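Lactate racemase apoprotein (Thermoanaerobacterium thermosaccharolyticum, PDB 2YJG) catalyses the interconversion of D- and L-lactate, using in its mature form a nickel pincer cofactor derived from nicotinic acid mononucleotide. Local coordinates at residues P173-G178 and Q357-I362; Q295-M300 and Q361-I366; V372-D377 and M387-A392. All blocks are in the same frame, centred on the assembly; numbering follows the deposited sequence.

Contact 1 (P173-G178 and Q357-I362); sequences PHFFAG and QWEAQI
I362 packs the end of its side chain against two phenylalanines of the 173-178 turn: CD1 of I362 lies 3.6 Å from CD2 of F176 and 3.9 Å from CE2 of F175. Isoleucine suits this place because its longer arm carries one methyl to both rings, while the branch methyl CG2 also approaches F175. The rings also meet each other, with CD2 of F176 3.3 Å above the plane of F175 and displaced toward its rim. In both phenylalanines CB points at helix 357-369, and CG stands between the backbone N and the carbonyl carbon, a position from which each ring reaches the helix. E359 approaches F175 differently. Its chain bends at chi2, and OE1 comes to 3.3 Å from CZ of F175, at the ring edge and near the ring plane, where the weakly positive C-H would probably suit a carboxylate oxygen. One turn before I362, CD1 of W358 sits 3.8 Å from CE2 of F176, in an oblique aromatic pair with planes 67° apart. The rings of W358 and F176 both also meet that of H200, the probable nickel ligand. On F176, NE2 of H174 rests 3.4 Å above the ring centre, so F176 touches both the helix and this histidine, by similarity a proton donor/acceptor. Aromatic packing thus joins the N-terminal and C-terminal domains of lactate racemase beside the probable active site.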
loop_
_atom_site.group_PDB
_atom_site.type_symbol
_atom_site.label_atom_id
_atom_site.label_comp_id
_atom_site.label_asym_id
_atom_site.label_seq_id
_atom_site.Cartn_x
_atom_site.Cartn_y
_atom_site.Cartn_z
ATOM N N PRO A 173 -4.800 -7.838 29.477
ATOM C CA PRO A 173 -5.753 -8.790 29.997
ATOM C C PRO A 173 -6.868 -8.991 29.007
ATOM O O PRO A 173 -7.140 -8.100 28.219
ATOM C CB PRO A 173 -6.301 -8.070 31.232
ATOM C CG PRO A 173 -5.169 -7.159 31.656
ATOM C CD PRO A 173 -4.615 -6.699 30.387
ATOM N N HIS A 174 -7.531 -10.124 29.073
ATOM C CA HIS A 174 -8.713 -10.381 28.223
ATOM C C HIS A 174 -9.751 -11.115 29.038
ATOM O O HIS A 174 -9.447 -12.150 29.715
ATOM C CB HIS A 174 -8.300 -11.145 26.961
ATOM C CG HIS A 174 -9.452 -11.485 26.085
ATOM N ND1 HIS A 174 -9.722 -10.856 24.883
ATOM C CD2 HIS A 174 -10.435 -12.396 26.265
ATOM C CE1 HIS A 174 -10.833 -11.383 24.367
ATOM N NE2 HIS A 174 -11.274 -12.311 25.193
ATOM N N PHE A 175 -10.979 -10.628 28.978
ATOM C CA PHE A 175 -12.005 -11.033 29.916
ATOM C C PHE A 175 -12.519 -12.486 29.814
ATOM O O PHE A 175 -13.241 -12.943 30.724
ATOM C CB PHE A 175 -13.156 -10.054 29.934
ATOM C CG PHE A 175 -14.069 -10.055 28.700
ATOM C CD1 PHE A 175 -13.561 -10.205 27.410
ATOM C CD2 PHE A 175 -15.422 -9.825 28.854
ATOM C CE1 PHE A 175 -14.396 -10.180 26.352
ATOM C CE2 PHE A 175 -16.275 -9.773 27.756
ATOM C CZ PHE A 175 -15.704 -9.923 26.487
ATOM N N PHE A 176 -12.203 -13.193 28.733
ATOM C CA PHE A 176 -12.431 -14.666 28.756
ATOM C C PHE A 176 -11.289 -15.545 28.273
ATOM O O PHE A 176 -11.289 -16.696 28.609
ATOM C CB PHE A 176 -13.760 -15.068 28.064
ATOM C CG PHE A 176 -13.889 -14.640 26.648
ATOM C CD1 PHE A 176 -13.372 -15.427 25.632
ATOM C CD2 PHE A 176 -14.625 -13.498 26.310
ATOM C CE1 PHE A 176 -13.518 -15.076 24.291
ATOM C CE2 PHE A 176 -14.795 -13.129 24.972
ATOM C CZ PHE A 176 -14.242 -13.899 23.956
ATOM N N ALA A 177 -10.361 -15.041 27.467
ATOM C CA ALA A 177 -9.155 -15.771 27.108
ATOM C C ALA A 177 -7.991 -15.550 28.078
ATOM O O ALA A 177 -6.918 -16.084 27.875
ATOM C CB ALA A 177 -8.690 -15.378 25.684
ATOM N N GLY A 178 -8.206 -14.745 29.118
ATOM C CA GLY A 178 -7.194 -14.521 30.163
ATOM C C GLY A 178 -6.293 -13.380 29.807
ATOM O O GLY A 178 -6.251 -12.344 30.499
ATOM N N GLN A 357 -22.764 -14.009 20.307
ATOM C CA GLN A 357 -23.510 -14.695 21.352
ATOM C C GLN A 357 -22.746 -14.697 22.695
ATOM O O GLN A 357 -23.348 -14.599 23.764
ATOM C CB GLN A 357 -23.910 -16.113 20.906
ATOM C CG GLN A 357 -22.930 -17.182 21.070
ATOM C CD GLN A 357 -23.577 -18.598 20.959
ATOM O OE1 GLN A 357 -24.395 -18.853 20.042
ATOM N NE2 GLN A 357 -23.172 -19.511 21.850
ATOM N N TRP A 358 -21.429 -14.818 22.621
ATOM C CA TRP A 358 -20.608 -14.941 23.811
ATOM C C TRP A 358 -20.635 -13.634 24.659
ATOM O O TRP A 358 -20.522 -13.656 25.883
ATOM C CB TRP A 358 -19.201 -15.346 23.415
ATOM C CG TRP A 358 -18.547 -14.467 22.401
ATOM C CD1 TRP A 358 -17.791 -13.376 22.636
ATOM C CD2 TRP A 358 -18.617 -14.618 20.984
ATOM N NE1 TRP A 358 -17.367 -12.813 21.451
ATOM C CE2 TRP A 358 -17.872 -13.571 20.418
ATOM C CE3 TRP A 358 -19.258 -15.513 20.148
ATOM C CZ2 TRP A 358 -17.734 -13.407 19.026
ATOM C CZ3 TRP A 358 -19.075 -15.402 18.799
ATOM C CH2 TRP A 358 -18.313 -14.360 18.235
ATOM N N GLU A 359 -20.705 -12.505 23.959
ATOM C CA GLU A 359 -20.738 -11.167 24.602
ATOM C C GLU A 359 -22.058 -11.044 25.312
ATOM O O GLU A 359 -22.153 -10.495 26.450
ATOM C CB GLU A 359 -20.611 -10.061 23.538
ATOM C CG GLU A 359 -19.963 -8.743 23.946
ATOM C CD GLU A 359 -18.479 -8.843 24.212
ATOM O OE1 GLU A 359 -17.916 -9.956 24.019
ATOM O OE2 GLU A 359 -17.826 -7.800 24.596
ATOM N N ALA A 360 -23.152 -11.496 24.675
ATOM C CA ALA A 360 -24.445 -11.519 25.342
ATOM C C ALA A 360 -24.481 -12.469 26.556
ATOM O O ALA A 360 -25.120 -12.176 27.584
ATOM C CB ALA A 360 -25.664 -11.868 24.357
ATOM N N GLN A 361 -23.825 -13.621 26.419
ATOM C CA GLN A 361 -23.817 -14.606 27.467
ATOM C C GLN A 361 -23.144 -14.001 28.707
ATOM O O GLN A 361 -23.638 -14.096 29.854
ATOM C CB GLN A 361 -23.036 -15.826 26.974
ATOM C CG GLN A 361 -23.089 -16.987 27.961
ATOM C CD GLN A 361 -22.351 -18.225 27.485
ATOM O OE1 GLN A 361 -21.994 -18.344 26.304
ATOM N NE2 GLN A 361 -22.133 -19.166 28.410
ATOM N N ILE A 362 -21.972 -13.426 28.495
ATOM C CA ILE A 362 -21.288 -12.751 29.613
ATOM C C ILE A 362 -22.059 -11.649 30.236
ATOM O O ILE A 362 -22.110 -11.590 31.486
ATOM C CB ILE A 362 -19.882 -12.286 29.192
ATOM C CG1 ILE A 362 -19.127 -13.534 28.825
ATOM C CG2 ILE A 362 -19.133 -11.349 30.386
ATOM C CD1 ILE A 362 -17.810 -13.328 28.038
#

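Contact 2 (Q295-M300 and Q361-I366); sequences QSVKGM and QILARI
V297 and M300 of helix 293-305 pack against I362, L363 and I366 of helix 357-369, both in the C-terminal alpha/beta domain; the axes of segments 295-300 and 361-366 run in roughly the same direction, at 38°, and approach to 9.9 Å. The tight part is wholly apolar. CG1 of V297, anti to its backbone N, comes to 3.6 Å from CG2 of I362, while CG2 of V297 faces CB of L363 at 4.0 Å; a short beta-branched residue fits here, where the CA atoms of V297 and L363 approach most closely. One turn on, the extended chain of M300 carries SD to 3.3 Å from CD1 of L363, and its CB meets CD1 of I366. M300 and I366 both also touch V372, so the pair sits on strand 371-375 of the parallel sheet. Packing is looser between V297 and I366, whose CG1 and CD1 are 4.4 Å apart. Three polar residues mark the more open side: R365, partly exposed, forms a salt bridge with E304, and K298, its CB directed away from helix 357-369, is partly exposed like Q295. The latter two probably bind substrate, and they are tied together where NZ of K298 donates in the amide plane to a lone pair of Q295 OE1, at 2.8 Å.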
loop_
_atom_site.group_PDB
_atom_site.type_symbol
_atom_site.label_atom_id
_atom_site.label_comp_id
_atom_site.label_asym_id
_atom_site.label_seq_id
_atom_site.Cartn_x
_atom_site.Cartn_y
_atom_site.Cartn_z
ATOM N N GLN A 295 -18.501 -3.612 23.678
ATOM C CA GLN A 295 -17.172 -3.513 24.296
ATOM C C GLN A 295 -17.266 -3.292 25.793
ATOM O O GLN A 295 -16.437 -3.750 26.548
ATOM C CB GLN A 295 -16.342 -2.376 23.668
ATOM C CG GLN A 295 -15.811 -2.671 22.290
ATOM C CD GLN A 295 -15.019 -3.898 22.219
ATOM O OE1 GLN A 295 -14.173 -4.175 23.078
ATOM N NE2 GLN A 295 -15.260 -4.686 21.150
ATOM N N SER A 296 -18.283 -2.571 26.216
ATOM C CA SER A 296 -18.430 -2.184 27.647
ATOM C C SER A 296 -18.727 -3.333 28.612
ATOM O O SER A 296 -18.477 -3.205 29.824
ATOM C CB SER A 296 -19.514 -1.130 27.794
ATOM O OG SER A 296 -20.831 -1.715 27.785
ATOM N N VAL A 297 -19.198 -4.461 28.081
ATOM C CA VAL A 297 -19.271 -5.688 28.881
ATOM C C VAL A 297 -17.901 -6.033 29.492
ATOM O O VAL A 297 -17.865 -6.603 30.564
ATOM C CB VAL A 297 -19.817 -6.845 28.052
ATOM C CG1 VAL A 297 -20.010 -8.188 28.924
ATOM C CG2 VAL A 297 -21.157 -6.437 27.382
ATOM N N LYS A 298 -16.793 -5.706 28.841
ATOM C CA LYS A 298 -15.437 -5.960 29.406
ATOM C C LYS A 298 -15.184 -5.280 30.769
ATOM O O LYS A 298 -14.871 -5.968 31.793
ATOM C CB LYS A 298 -14.366 -5.613 28.417
ATOM C CG LYS A 298 -14.465 -6.452 27.086
ATOM C CD LYS A 298 -13.545 -5.945 26.047
ATOM C CE LYS A 298 -13.542 -6.820 24.791
ATOM N NZ LYS A 298 -12.507 -6.346 23.767
ATOM N N GLY A 299 -15.420 -3.977 30.808
ATOM C CA GLY A 299 -15.346 -3.175 32.065
ATOM C C GLY A 299 -16.359 -3.656 33.093
ATOM O O GLY A 299 -16.126 -3.656 34.299
ATOM N N MET A 300 -17.544 -4.061 32.633
ATOM C CA MET A 300 -18.523 -4.567 33.567
ATOM C C MET A 300 -18.078 -5.814 34.328
ATOM O O MET A 300 -18.483 -6.010 35.508
ATOM C CB MET A 300 -19.845 -4.918 32.869
ATOM C CG MET A 300 -20.550 -3.759 32.160
ATOM S SD MET A 300 -22.091 -4.314 31.424
ATOM C CE MET A 300 -22.486 -2.862 30.482
ATOM N N GLN A 361 -23.825 -13.621 26.419
ATOM C CA GLN A 361 -23.817 -14.606 27.467
ATOM C C GLN A 361 -23.144 -14.001 28.707
ATOM O O GLN A 361 -23.638 -14.096 29.854
ATOM C CB GLN A 361 -23.036 -15.826 26.974
ATOM C CG GLN A 361 -23.089 -16.987 27.961
ATOM C CD GLN A 361 -22.351 -18.225 27.485
ATOM O OE1 GLN A 361 -21.994 -18.344 26.304
ATOM N NE2 GLN A 361 -22.133 -19.166 28.410
ATOM N N ILE A 362 -21.972 -13.426 28.495
ATOM C CA ILE A 362 -21.288 -12.751 29.613
ATOM C C ILE A 362 -22.059 -11.649 30.236
ATOM O O ILE A 362 -22.110 -11.590 31.486
ATOM C CB ILE A 362 -19.882 -12.286 29.192
ATOM C CG1 ILE A 362 -19.127 -13.534 28.825
ATOM C CG2 ILE A 362 -19.133 -11.349 30.386
ATOM C CD1 ILE A 362 -17.810 -13.328 28.038
ATOM N N LEU A 363 -22.690 -10.763 29.442
ATOM C CA LEU A 363 -23.522 -9.708 30.046
ATOM C C LEU A 363 -24.696 -10.298 30.814
ATOM O O LEU A 363 -24.984 -9.867 31.941
ATOM C CB LEU A 363 -23.997 -8.727 28.976
ATOM C CG LEU A 363 -24.917 -7.584 29.374
ATOM C CD1 LEU A 363 -24.136 -6.688 30.414
ATOM C CD2 LEU A 363 -25.384 -6.763 28.142
ATOM N N ALA A 364 -25.358 -11.347 30.262
ATOM C CA ALA A 364 -26.397 -12.024 31.010
ATOM C C ALA A 364 -25.886 -12.598 32.354
ATOM O O ALA A 364 -26.544 -12.475 33.349
ATOM C CB ALA A 364 -27.178 -13.132 30.134
ATOM N N ARG A 365 -24.715 -13.202 32.376
ATOM C CA ARG A 365 -24.116 -13.720 33.630
ATOM C C ARG A 365 -24.081 -12.567 34.659
ATOM O O ARG A 365 -24.517 -12.719 35.809
ATOM C CB ARG A 365 -22.714 -14.276 33.380
ATOM C CG ARG A 365 -22.068 -14.785 34.597
ATOM C CD ARG A 365 -20.679 -15.202 34.344
ATOM N NE ARG A 365 -19.780 -14.029 34.281
ATOM C CZ ARG A 365 -18.710 -13.922 33.515
ATOM N NH1 ARG A 365 -18.362 -14.872 32.636
ATOM N NH2 ARG A 365 -18.015 -12.801 33.551
ATOM N N ILE A 366 -23.626 -11.379 34.226
ATOM C CA ILE A 366 -23.562 -10.222 35.144
ATOM C C ILE A 366 -24.907 -9.805 35.652
ATOM O O ILE A 366 -25.101 -9.722 36.820
ATOM C CB ILE A 366 -22.837 -9.043 34.487
ATOM C CG1 ILE A 366 -21.453 -9.503 34.173
ATOM C CG2 ILE A 366 -22.730 -7.793 35.436
ATOM C CD1 ILE A 366 -20.688 -8.505 33.292
#

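Contact 3 (V372-D377 and M387-A392)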
loop_
_atom_site.group_PDB
_atom_site.type_symbol
_atom_site.label_atom_id
_atom_site.label_comp_id
_atom_site.label_asym_id
_atom_site.label_seq_id
_atom_site.Cartn_x
_atom_site.Cartn_y
_atom_site.Cartn_z
ATOM N N VAL A 372 -26.889 -3.238 36.593
ATOM C CA VAL A 372 -25.914 -2.409 35.930
ATOM C C VAL A 372 -26.588 -1.110 35.547
ATOM O O VAL A 372 -27.771 -1.088 35.052
ATOM C CB VAL A 372 -25.302 -3.112 34.725
ATOM C CG1 VAL A 372 -24.345 -2.172 33.945
ATOM C CG2 VAL A 372 -24.576 -4.390 35.184
ATOM N N ILE A 373 -25.887 -0.034 35.866
ATOM C CA ILE A 373 -26.298 1.314 35.489
ATOM C C ILE A 373 -25.286 1.839 34.514
ATOM O O ILE A 373 -24.080 1.830 34.795
ATOM C CB ILE A 373 -26.402 2.305 36.711
ATOM C CG1 ILE A 373 -27.507 1.861 37.643
ATOM C CG2 ILE A 373 -26.658 3.767 36.226
ATOM C CD1 ILE A 373 -27.379 2.333 39.024
ATOM N N MET A 374 -25.737 2.280 33.346
ATOM C CA MET A 374 -24.787 2.822 32.392
ATOM C C MET A 374 -24.927 4.370 32.274
ATOM O O MET A 374 -25.989 4.899 31.983
ATOM C CB MET A 374 -24.917 2.174 31.010
ATOM C CG MET A 374 -24.640 0.689 30.924
ATOM S SD MET A 374 -24.536 0.113 29.216
ATOM C CE MET A 374 -22.953 0.656 28.785
ATOM N N VAL A 375 -23.832 5.064 32.510
ATOM C CA VAL A 375 -23.657 6.472 32.140
ATOM C C VAL A 375 -23.116 6.478 30.734
ATOM O O VAL A 375 -21.994 6.059 30.473
ATOM C CB VAL A 375 -22.673 7.224 33.152
ATOM C CG1 VAL A 375 -22.320 8.671 32.714
ATOM C CG2 VAL A 375 -23.262 7.197 34.610
ATOM N N THR A 376 -23.928 7.024 29.816
ATOM C CA THR A 376 -23.726 6.871 28.415
ATOM C C THR A 376 -24.457 7.987 27.675
ATOM O O THR A 376 -25.284 8.628 28.245
ATOM C CB THR A 376 -24.228 5.482 27.979
ATOM O OG1 THR A 376 -23.717 5.216 26.700
ATOM C CG2 THR A 376 -25.742 5.382 27.970
ATOM N N ASP A 377 -24.079 8.193 26.425
ATOM C CA ASP A 377 -24.693 9.144 25.501
ATOM C C ASP A 377 -26.166 8.908 25.456
ATOM O O ASP A 377 -26.578 7.751 25.421
ATOM C CB ASP A 377 -24.069 8.916 24.121
ATOM C CG ASP A 377 -24.369 10.004 23.137
ATOM O OD1 ASP A 377 -25.566 10.129 22.702
ATOM O OD2 ASP A 377 -23.378 10.691 22.753
ATOM N N MET A 387 -31.845 -3.647 27.235
ATOM C CA MET A 387 -30.887 -4.655 27.675
ATOM C C MET A 387 -30.883 -4.860 29.197
ATOM O O MET A 387 -29.908 -5.302 29.783
ATOM C CB MET A 387 -29.489 -4.338 27.120
ATOM C CG MET A 387 -29.486 -4.335 25.603
ATOM S SD MET A 387 -27.904 -3.988 24.819
ATOM C CE MET A 387 -27.154 -5.601 24.949
ATOM N N PHE A 388 -32.038 -4.626 29.803
ATOM C CA PHE A 388 -32.258 -4.826 31.212
ATOM C C PHE A 388 -31.242 -4.102 32.086
ATOM O O PHE A 388 -30.892 -4.594 33.142
ATOM C CB PHE A 388 -32.272 -6.307 31.535
ATOM C CG PHE A 388 -33.180 -7.110 30.620
ATOM C CD1 PHE A 388 -34.527 -6.882 30.605
ATOM C CD2 PHE A 388 -32.663 -8.064 29.782
ATOM C CE1 PHE A 388 -35.355 -7.606 29.786
ATOM C CE2 PHE A 388 -33.476 -8.789 28.968
ATOM C CZ PHE A 388 -34.831 -8.544 28.962
ATOM N N MET A 389 -30.760 -2.947 31.622
ATOM C CA MET A 389 -29.917 -2.090 32.409
ATOM C C MET A 389 -30.651 -0.744 32.632
ATOM O O MET A 389 -31.810 -0.580 32.184
ATOM C CB MET A 389 -28.591 -1.931 31.724
ATOM C CG MET A 389 -27.865 -3.221 31.702
ATOM S SD MET A 389 -26.285 -3.050 30.987
ATOM C CE MET A 389 -26.673 -2.944 29.213
ATOM N N THR A 390 -30.031 0.173 33.379
ATOM C CA THR A 390 -30.645 1.463 33.667
ATOM C C THR A 390 -29.680 2.532 33.225
ATOM O O THR A 390 -28.484 2.566 33.672
ATOM C CB THR A 390 -30.927 1.650 35.156
ATOM O OG1 THR A 390 -31.725 0.592 35.632
ATOM C CG2 THR A 390 -31.603 2.988 35.426
ATOM N N PRO A 391 -30.151 3.403 32.329
ATOM C CA PRO A 391 -29.321 4.510 31.892
ATOM C C PRO A 391 -29.273 5.622 32.957
ATOM O O PRO A 391 -30.220 5.774 33.741
ATOM C CB PRO A 391 -30.043 5.004 30.653
ATOM C CG PRO A 391 -31.485 4.647 30.896
ATOM C CD PRO A 391 -31.526 3.493 31.812
ATOM N N ALA A 392 -28.179 6.360 32.978
ATOM C CA ALA A 392 -28.060 7.556 33.845
ATOM C C ALA A 392 -27.331 8.648 33.106
ATOM O O ALA A 392 -26.443 8.358 32.284
ATOM C CB ALA A 392 -27.347 7.218 35.148
HETATM O O HOH W 1 -29.635 -4.116 35.595
HETATM O O HOH W 2 -30.240 -1.738 36.685
#
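M389 sets CG anti to its carbonyl carbon and bends at chi3 (-76°), which turns CE toward M374; M374 also bends there (chi3 77°). CE of M389 then lies 3.7 Å from SD of M374, while SD of M389 runs alongside V372, 3.6 Å from CG1. Long, flexible thioethers suit this place, since they can fold to fill the face of the sheet covered by M300. An alanine in place of M389 would probably open a gap between V372 and M374 and leave the end of M374 freer to turn. On the opposite face, CB of A392 packs 3.7 Å from CG2 of I373, small enough to fit close beside that branched neighbour.

The backbones pair as parallel strands, closing the beta-alpha-beta unit formed with helix 381-386. T390 N donates to V372 O at 3.1 Å, M374 N to T390 O at 2.8 Å, and A392 N to M374 O at 2.8 Å. P391, lacking an N-H, falls between the two residues that donate to strand 371-375. F388, with positive phi, is the C-prime residue of the Schellman motif ending the helix. One water links F388 O to V372 N, and another joins V372 O to T390 OG1, so V372 O accepts two bonds. Directional backbone bonds thus fix the register, whereas apolar contacts fill the faces, and water extends the pairing at the V372 end.

In the fold
Along the chain, contact 1 closes before contact 3 opens, as does contact 2. Contacts 1 and 2 have centres about 7 Å apart and share Q361 and I362 on helix 357-369; F175 of the first touches V297 and K298 of the second. Contact 3, with its centre about 13 Å from that of contact 2, uses strand 371-375, which follows this helix directly, and meets contact 2 through M300, S296 and L363. Contacts 1 and 3 do not touch, their centres being about 20 Å apart. Helix 357-369 therefore connects the strand pair at one edge of the six-stranded parallel sheet with the domain interface, where residues of both domains probably form the lactate site.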